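Local coordinates for protein (polyandrocarpa lectin) (Polyandrocarpa misakiensis, PDB 1BYF) that binds galactose through calcium as a homodimeric C-type lectin and serves the tunicate's defence against microorganisms, at the interface of chains A and B. Coordinates in Å, arbitrary orientation; residue numbers count along the deposited sequence, not the author numbering. Chains: chain A/B, Protein (polyandrocarpa lectin).

All three contacts belong to one two-fold symmetric homodimer interface built on strand 3-8 of each chain, the two strands pairing antiparallel. Contact 1 holds the middle of that pairing together with the helices 36-49, and its C-alpha centre lies about 11 Å from that of contact 2 and about 13 Å from that of contact 3. It shares B:Phe7 with contact 2 and A:Phe7 with contact 3. Contacts 2 and 3, about 15 Å apart between centres, lie at opposite ends of the pairing; because the two-fold exchanges the ends, each carries a copy of both. A hydrophobic centre is flanked by largely polar ends, with Leu123 packing beside them.

Contact 1: the interface of chains A and B. Residues chain A 5, 7, 38, 41-42, 45; chain B 7, 45.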
loop_
_atom_site.group_PDB
_atom_site.type_symbol
_atom_site.label_atom_id
_atom_site.label_comp_id
_atom_site.label_asym_id
_atom_site.label_seq_id
_atom_site.Cartn_x
_atom_site.Cartn_y
_atom_site.Cartn_z
ATOM N N ILE A 5 -2.675 4.266 -3.195
ATOM C CA ILE A 5 -2.901 3.901 -1.796
ATOM C C ILE A 5 -1.585 4.027 -1.028
ATOM O O ILE A 5 -0.571 3.465 -1.429
ATOM C CB ILE A 5 -3.444 2.473 -1.658
ATOM C CG1 ILE A 5 -4.750 2.308 -2.438
ATOM C CG2 ILE A 5 -3.628 2.092 -0.195
ATOM C CD1 ILE A 5 -5.915 3.144 -1.944
ATOM N N PHE A 7 0.236 3.539 2.706
ATOM C CA PHE A 7 0.161 2.925 4.025
ATOM C C PHE A 7 1.310 3.513 4.851
ATOM O O PHE A 7 2.430 3.552 4.325
ATOM C CB PHE A 7 0.341 1.415 3.986
ATOM C CG PHE A 7 -0.697 0.621 3.255
ATOM C CD1 PHE A 7 -0.578 0.377 1.896
ATOM C CD2 PHE A 7 -1.782 0.090 3.934
ATOM C CE1 PHE A 7 -1.533 -0.368 1.230
ATOM C CE2 PHE A 7 -2.738 -0.658 3.275
ATOM C CZ PHE A 7 -2.617 -0.887 1.922
ATOM N N MET A 38 -9.868 -3.416 -4.505
ATOM C CA MET A 38 -8.999 -2.653 -3.630
ATOM C C MET A 38 -9.119 -2.954 -2.149
ATOM O O MET A 38 -8.087 -2.975 -1.465
ATOM C CB MET A 38 -9.145 -1.135 -3.869
ATOM C CG MET A 38 -8.252 -0.695 -5.023
ATOM S SD MET A 38 -6.525 -0.415 -4.663
ATOM C CE MET A 38 -6.171 -1.267 -3.157
ATOM N N ALA A 41 -7.199 -5.967 -1.489
ATOM C CA ALA A 41 -5.753 -5.750 -1.548
ATOM C C ALA A 41 -5.300 -5.027 -0.276
ATOM O O ALA A 41 -4.290 -5.369 0.345
ATOM C CB ALA A 41 -5.354 -4.916 -2.754
ATOM N N ILE A 42 -6.066 -4.007 0.088
ATOM C CA ILE A 42 -5.791 -3.213 1.282
ATOM C C ILE A 42 -5.801 -4.120 2.507
ATOM O O ILE A 42 -4.859 -4.076 3.306
ATOM C CB ILE A 42 -6.783 -2.042 1.438
ATOM C CG1 ILE A 42 -6.475 -0.921 0.430
ATOM C CG2 ILE A 42 -6.766 -1.465 2.849
ATOM C CD1 ILE A 42 -7.586 0.098 0.267
ATOM N N PHE A 45 -2.810 -6.477 2.897
ATOM C CA PHE A 45 -1.625 -5.812 3.430
ATOM C C PHE A 45 -1.725 -5.695 4.952
ATOM O O PHE A 45 -0.793 -6.026 5.687
ATOM C CB PHE A 45 -1.462 -4.426 2.814
ATOM C CG PHE A 45 -0.245 -3.623 3.160
ATOM C CD1 PHE A 45 -0.150 -2.937 4.365
ATOM C CD2 PHE A 45 0.813 -3.526 2.278
ATOM C CE1 PHE A 45 0.971 -2.185 4.673
ATOM C CE2 PHE A 45 1.938 -2.774 2.572
ATOM C CZ PHE A 45 2.018 -2.099 3.774
ATOM N N PHE B 7 1.385 2.650 -3.273
ATOM C CA PHE B 7 1.098 1.812 -4.429
ATOM C C PHE B 7 0.305 2.668 -5.429
ATOM O O PHE B 7 -0.643 3.337 -5.001
ATOM C CB PHE B 7 0.238 0.585 -4.126
ATOM C CG PHE B 7 0.858 -0.459 -3.241
ATOM C CD1 PHE B 7 0.712 -0.388 -1.868
ATOM C CD2 PHE B 7 1.569 -1.516 -3.785
ATOM C CE1 PHE B 7 1.273 -1.346 -1.045
ATOM C CE2 PHE B 7 2.125 -2.491 -2.972
ATOM C CZ PHE B 7 1.981 -2.401 -1.598
ATOM N N PHE B 45 -0.448 -7.423 -1.006
ATOM C CA PHE B 45 -1.235 -6.441 -1.749
ATOM C C PHE B 45 -1.184 -6.718 -3.255
ATOM O O PHE B 45 -2.222 -6.780 -3.917
ATOM C CB PHE B 45 -0.681 -5.053 -1.439
ATOM C CG PHE B 45 -1.429 -3.911 -2.060
ATOM C CD1 PHE B 45 -1.175 -3.517 -3.361
ATOM C CD2 PHE B 45 -2.374 -3.214 -1.323
ATOM C CE1 PHE B 45 -1.846 -2.449 -3.928
ATOM C CE2 PHE B 45 -3.051 -2.148 -1.889
ATOM C CZ PHE B 45 -2.787 -1.767 -3.183
#
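A:Ile5 and B:Phe7 face each other as an antiparallel bridge between the two 3-8 strands, joined by a pair of backbone hydrogen bonds: A:Ile5 N gives to B:Phe7 O at 2.9 Å, and B:Phe7 N gives to A:Ile5 O at 2.8 Å.

The rest is aromatic and aliphatic packing. The two Phe7 rings meet rim to rim, with CE1 of A:Phe7 3.7 Å from CE1 of B:Phe7. Another rim atom of A:Phe7, CZ, reaches the B:Phe45 ring, while A:Phe45 CE2 comes to the edge of B:Phe7, 3.9 Å from its CE1. The B:Phe45 ring is sandwiched: the methyl CB of A:Ala41 sits over one face, 3.9 Å from the ring centroid, and its own chain's B:Phe7 lies against the opposite face. At the far rim the bent side chain of A:Met38 brings its methyl CE to 3.4 Å from B:Phe45 CZ. B:Phe45 takes this place with CG anti to the backbone N (chi1 -177°), which sends the ring off its helix toward the partner's helix.

The cluster lies between the paired 3-8 strands and the two 36-49 helices, so strand and helix of each C-type lectin domain share one hydrophobic centre.

Contact 2: the interface of chains A and B. Residues chain A 3-4, 26, 123; chain B 6-8, 20, 24.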
loop_
_atom_site.group_PDB
_atom_site.type_symbol
_atom_site.label_atom_id
_atom_site.label_comp_id
_atom_site.label_asym_id
_atom_site.label_seq_id
_atom_site.Cartn_x
_atom_site.Cartn_y
_atom_site.Cartn_z
ATOM N N TYR A 3 -6.731 3.622 -7.994
ATOM C CA TYR A 3 -6.260 4.526 -6.967
ATOM C C TYR A 3 -4.752 4.506 -6.749
ATOM O O TYR A 3 -3.938 3.723 -7.211
ATOM C CB TYR A 3 -6.816 4.098 -5.589
ATOM C CG TYR A 3 -8.311 4.064 -5.439
ATOM C CD1 TYR A 3 -8.992 2.892 -5.746
ATOM C CD2 TYR A 3 -9.037 5.156 -4.984
ATOM C CE1 TYR A 3 -10.369 2.811 -5.623
ATOM C CE2 TYR A 3 -10.411 5.079 -4.865
ATOM C CZ TYR A 3 -11.069 3.912 -5.173
ATOM O OH TYR A 3 -12.438 3.892 -5.029
ATOM N N GLU A 4 -4.367 5.407 -5.862
ATOM C CA GLU A 4 -3.081 5.541 -5.238
ATOM C C GLU A 4 -3.373 5.234 -3.748
ATOM O O GLU A 4 -4.284 5.862 -3.210
ATOM C CB GLU A 4 -2.454 6.913 -5.302
ATOM C CG GLU A 4 -1.644 7.231 -6.539
ATOM C CD GLU A 4 -1.189 8.674 -6.556
ATOM O OE1 GLU A 4 -1.342 9.370 -5.527
ATOM O OE2 GLU A 4 -0.653 9.184 -7.558
ATOM N N MET A 26 -3.964 13.619 -0.649
ATOM C CA MET A 26 -4.776 12.409 -0.604
ATOM C C MET A 26 -5.850 12.535 0.472
ATOM O O MET A 26 -5.984 13.600 1.073
ATOM C CB MET A 26 -3.879 11.205 -0.309
ATOM C CG MET A 26 -2.575 11.176 -1.097
ATOM S SD MET A 26 -1.604 9.695 -0.730
ATOM C CE MET A 26 -2.581 8.461 -1.567
ATOM N N LEU A 123 -7.734 7.856 -9.178
ATOM C CA LEU A 123 -7.022 8.229 -10.393
ATOM C C LEU A 123 -7.981 8.168 -11.580
ATOM O O LEU A 123 -8.586 7.105 -11.754
ATOM C CB LEU A 123 -5.873 7.257 -10.650
ATOM C CG LEU A 123 -4.766 7.179 -9.605
ATOM C CD1 LEU A 123 -3.867 5.979 -9.873
ATOM C CD2 LEU A 123 -3.942 8.460 -9.570
ATOM N N LEU B 6 3.767 3.479 -0.870
ATOM C CA LEU B 6 2.779 4.012 -1.791
ATOM C C LEU B 6 2.604 3.081 -2.991
ATOM O O LEU B 6 3.599 2.749 -3.634
ATOM C CB LEU B 6 3.264 5.386 -2.271
ATOM C CG LEU B 6 2.496 6.033 -3.420
ATOM C CD1 LEU B 6 1.088 6.413 -2.990
ATOM C CD2 LEU B 6 3.213 7.280 -3.934
ATOM N N PHE B 7 1.385 2.650 -3.273
ATOM C CA PHE B 7 1.098 1.812 -4.429
ATOM C C PHE B 7 0.305 2.668 -5.429
ATOM O O PHE B 7 -0.643 3.337 -5.001
ATOM C CB PHE B 7 0.238 0.585 -4.126
ATOM C CG PHE B 7 0.858 -0.459 -3.241
ATOM C CD1 PHE B 7 0.712 -0.388 -1.868
ATOM C CD2 PHE B 7 1.569 -1.516 -3.785
ATOM C CE1 PHE B 7 1.273 -1.346 -1.045
ATOM C CE2 PHE B 7 2.125 -2.491 -2.972
ATOM C CZ PHE B 7 1.981 -2.401 -1.598
ATOM N N SER B 8 0.672 2.644 -6.704
ATOM C CA SER B 8 -0.078 3.429 -7.679
ATOM C C SER B 8 -0.551 2.576 -8.849
ATOM O O SER B 8 0.222 1.817 -9.435
ATOM C CB SER B 8 0.729 4.607 -8.229
ATOM O OG SER B 8 0.001 5.222 -9.287
ATOM N N TYR B 20 8.769 9.509 -10.530
ATOM C CA TYR B 20 7.450 9.612 -9.910
ATOM C C TYR B 20 7.604 9.524 -8.392
ATOM O O TYR B 20 7.048 10.346 -7.671
ATOM C CB TYR B 20 6.500 8.562 -10.469
ATOM C CG TYR B 20 5.210 8.355 -9.711
ATOM C CD1 TYR B 20 5.189 7.556 -8.573
ATOM C CD2 TYR B 20 4.018 8.931 -10.118
ATOM C CE1 TYR B 20 4.029 7.348 -7.858
ATOM C CE2 TYR B 20 2.846 8.724 -9.409
ATOM C CZ TYR B 20 2.857 7.936 -8.279
ATOM O OH TYR B 20 1.698 7.732 -7.562
ATOM N N ARG B 24 7.773 12.724 -5.010
ATOM C CA ARG B 24 6.928 12.620 -3.829
ATOM C C ARG B 24 7.730 12.519 -2.544
ATOM O O ARG B 24 7.145 12.267 -1.491
ATOM C CB ARG B 24 6.009 11.393 -3.947
ATOM C CG ARG B 24 4.810 11.690 -4.815
ATOM C CD ARG B 24 4.098 10.466 -5.365
ATOM N NE ARG B 24 3.055 10.936 -6.287
ATOM C CZ ARG B 24 3.291 11.398 -7.508
ATOM N NH1 ARG B 24 4.525 11.420 -8.002
ATOM N NH2 ARG B 24 2.278 11.813 -8.264
HETATM O O HOH W 1 -0.228 7.851 -9.673
HETATM O O HOH W 2 0.880 10.618 -4.441
HETATM O O HOH W 3 -0.919 11.793 -8.173
#
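Near one end of the antiparallel pairing of 3-8 strands in this C-type lectin dimer, A:Glu4 pairs with B:Ser8 in an antiparallel beta bridge and sends its side chain across to helix 14-22 of the partner and the loop that follows. Its carboxylate oxygen OE2 accepts a hydrogen bond from the phenol OH of B:Tyr20 at 2.8 Å. The hydroxyl comes from above the carboxylate plane, 66° out of it, and the carboxylate and the ring stand nearly perpendicular. The glutamate chain runs extended beyond CG (chi2 174°), which carries the carboxylate out to the tyrosine; on the way CG passes 3.9 Å from B:Ser8 CB.

Waters add to the grip: OE2, besides the tyrosine, also meets waters 1 and 3. Water 1 lies between A:Glu4 OE2, B:Tyr20 OH and B:Ser8 OG, 2.7 Å from the serine hydroxyl oxygen OG. Water 2 links the other carboxylate oxygen, A:Glu4 OE1, to NE of B:Arg24, which it meets at 2.9 Å. Water 3 lies 2.7 Å from A:Glu4 OE2 and joins it to B:Arg24 NH2 by a longer bond. The arginine therefore faces the carboxylate through solvent, its NH2 4.0 Å from OE2, where its charge would probably still favour an ionised glutamate. B:Arg24 lays its guanidinium over the face of the B:Tyr20 ring, NH1 toward the rim, and the bent bond from NH1 to B:Tyr20 O at 2.8 Å probably helps to keep it there.

Contact 3: the interface of chains A and B. Residues chain A 7-10; chain B 2-4, 123.
A:Asp9, just past strand 3-8, grips the start of the partner's strand at B:Tyr3 with both backbone and side chain. Its backbone N donates to B:Tyr3 O at 3.1 Å. In return B:Tyr3 N donates to the carboxylate oxygen OD2 of A:Asp9 at 3.0 Å, in a nearly straight bond (175° at H) that uses the anti lone pair, the one turned away from OD1. With CG beside its own backbone N (chi1 -79°), the aspartate lets N and OD2 serve the carbonyl and amide of one residue. The side chain here takes the acceptor's part that a backbone carbonyl would play in a continuing sheet.

Within chain A, the hydroxyl OG of A:Ser8 accepts from A:Glu10 N at 3.1 Å, which probably steadies the bend between strands 3-8 and 10-12 that carries A:Asp9.

Apolar contact comes from B:Leu123 near the C-terminus. Its methyl CD1 lies 3.7 Å from A:Glu10 CG, the two side chains crossing at about a right angle, and also 3.9 Å from A:Asp9 CB. The same methyl sits 3.5 Å from A:Glu10 N. Next to it, the antiparallel bridge of A:Ser8 and B:Glu4 is the symmetry mate of the pair in contact 2.

The contact continues the intersubunit strand pairing to the start of the partner's strand and draws its C-terminal segment into the interface, helping to hold the homodimer together.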
loop_
_atom_site.group_PDB
_atom_site.type_symbol
_atom_site.label_atom_id
_atom_site.label_comp_id
_atom_site.label_asym_id
_atom_site.label_seq_id
_atom_site.Cartn_x
_atom_site.Cartn_y
_atom_site.Cartn_z
ATOM N N PHE A 7 0.236 3.539 2.706
ATOM C CA PHE A 7 0.161 2.925 4.025
ATOM C C PHE A 7 1.310 3.513 4.851
ATOM O O PHE A 7 2.430 3.552 4.325
ATOM C CB PHE A 7 0.341 1.415 3.986
ATOM C CG PHE A 7 -0.697 0.621 3.255
ATOM C CD1 PHE A 7 -0.578 0.377 1.896
ATOM C CD2 PHE A 7 -1.782 0.090 3.934
ATOM C CE1 PHE A 7 -1.533 -0.368 1.230
ATOM C CE2 PHE A 7 -2.738 -0.658 3.275
ATOM C CZ PHE A 7 -2.617 -0.887 1.922
ATOM N N SER A 8 1.060 3.922 6.078
ATOM C CA SER A 8 2.138 4.468 6.896
ATOM C C SER A 8 2.200 3.817 8.273
ATOM O O SER A 8 1.184 3.643 8.944
ATOM C CB SER A 8 2.037 5.989 7.025
ATOM O OG SER A 8 3.023 6.441 7.949
ATOM N N ASP A 9 3.410 3.446 8.673
ATOM C CA ASP A 9 3.650 2.841 9.973
ATOM C C ASP A 9 3.607 3.880 11.092
ATOM O O ASP A 9 3.632 3.526 12.266
ATOM C CB ASP A 9 5.007 2.124 10.013
ATOM C CG ASP A 9 4.895 0.766 9.330
ATOM O OD1 ASP A 9 3.881 0.082 9.590
ATOM O OD2 ASP A 9 5.812 0.417 8.569
ATOM N N GLU A 10 3.548 5.141 10.709
ATOM C CA GLU A 10 3.447 6.257 11.635
ATOM C C GLU A 10 2.071 6.272 12.295
ATOM O O GLU A 10 1.113 6.201 11.530
ATOM C CB GLU A 10 3.474 7.547 10.800
ATOM C CG GLU A 10 4.786 8.286 10.755
ATOM C CD GLU A 10 4.667 9.625 11.468
ATOM O OE1 GLU A 10 4.221 10.595 10.818
ATOM O OE2 GLU A 10 5.018 9.678 12.666
ATOM N N ASP B 2 10.523 -0.029 9.272
ATOM C CA ASP B 2 9.377 0.876 9.232
ATOM C C ASP B 2 9.338 1.765 7.991
ATOM O O ASP B 2 10.336 2.393 7.655
ATOM C CB ASP B 2 9.388 1.784 10.449
ATOM C CG ASP B 2 8.898 1.159 11.732
ATOM O OD1 ASP B 2 8.781 -0.080 11.879
ATOM O OD2 ASP B 2 8.616 1.949 12.663
ATOM N N TYR B 3 8.141 1.879 7.408
ATOM C CA TYR B 3 7.981 2.631 6.187
ATOM C C TYR B 3 6.639 3.293 5.919
ATOM O O TYR B 3 5.579 3.105 6.492
ATOM C CB TYR B 3 8.130 1.639 4.995
ATOM C CG TYR B 3 9.490 0.993 4.912
ATOM C CD1 TYR B 3 9.746 -0.157 5.651
ATOM C CD2 TYR B 3 10.505 1.506 4.118
ATOM C CE1 TYR B 3 10.978 -0.778 5.604
ATOM C CE2 TYR B 3 11.743 0.887 4.067
ATOM C CZ TYR B 3 11.971 -0.251 4.809
ATOM O OH TYR B 3 13.208 -0.849 4.750
ATOM N N GLU B 4 6.709 4.089 4.860
ATOM C CA GLU B 4 5.629 4.697 4.134
ATOM C C GLU B 4 5.685 3.966 2.770
ATOM O O GLU B 4 6.721 4.039 2.118
ATOM C CB GLU B 4 5.765 6.176 3.848
ATOM C CG GLU B 4 5.012 7.101 4.789
ATOM C CD GLU B 4 5.327 8.550 4.464
ATOM O OE1 GLU B 4 5.727 8.828 3.312
ATOM O OE2 GLU B 4 5.188 9.429 5.334
ATOM N N LEU B 123 11.015 5.244 7.686
ATOM C CA LEU B 123 10.491 6.138 8.711
ATOM C C LEU B 123 11.501 6.540 9.769
ATOM O O LEU B 123 12.087 5.779 10.513
ATOM C CB LEU B 123 9.179 5.661 9.343
ATOM C CG LEU B 123 7.963 5.890 8.406
ATOM C CD1 LEU B 123 6.654 5.511 9.099
ATOM C CD2 LEU B 123 7.894 7.372 8.011
#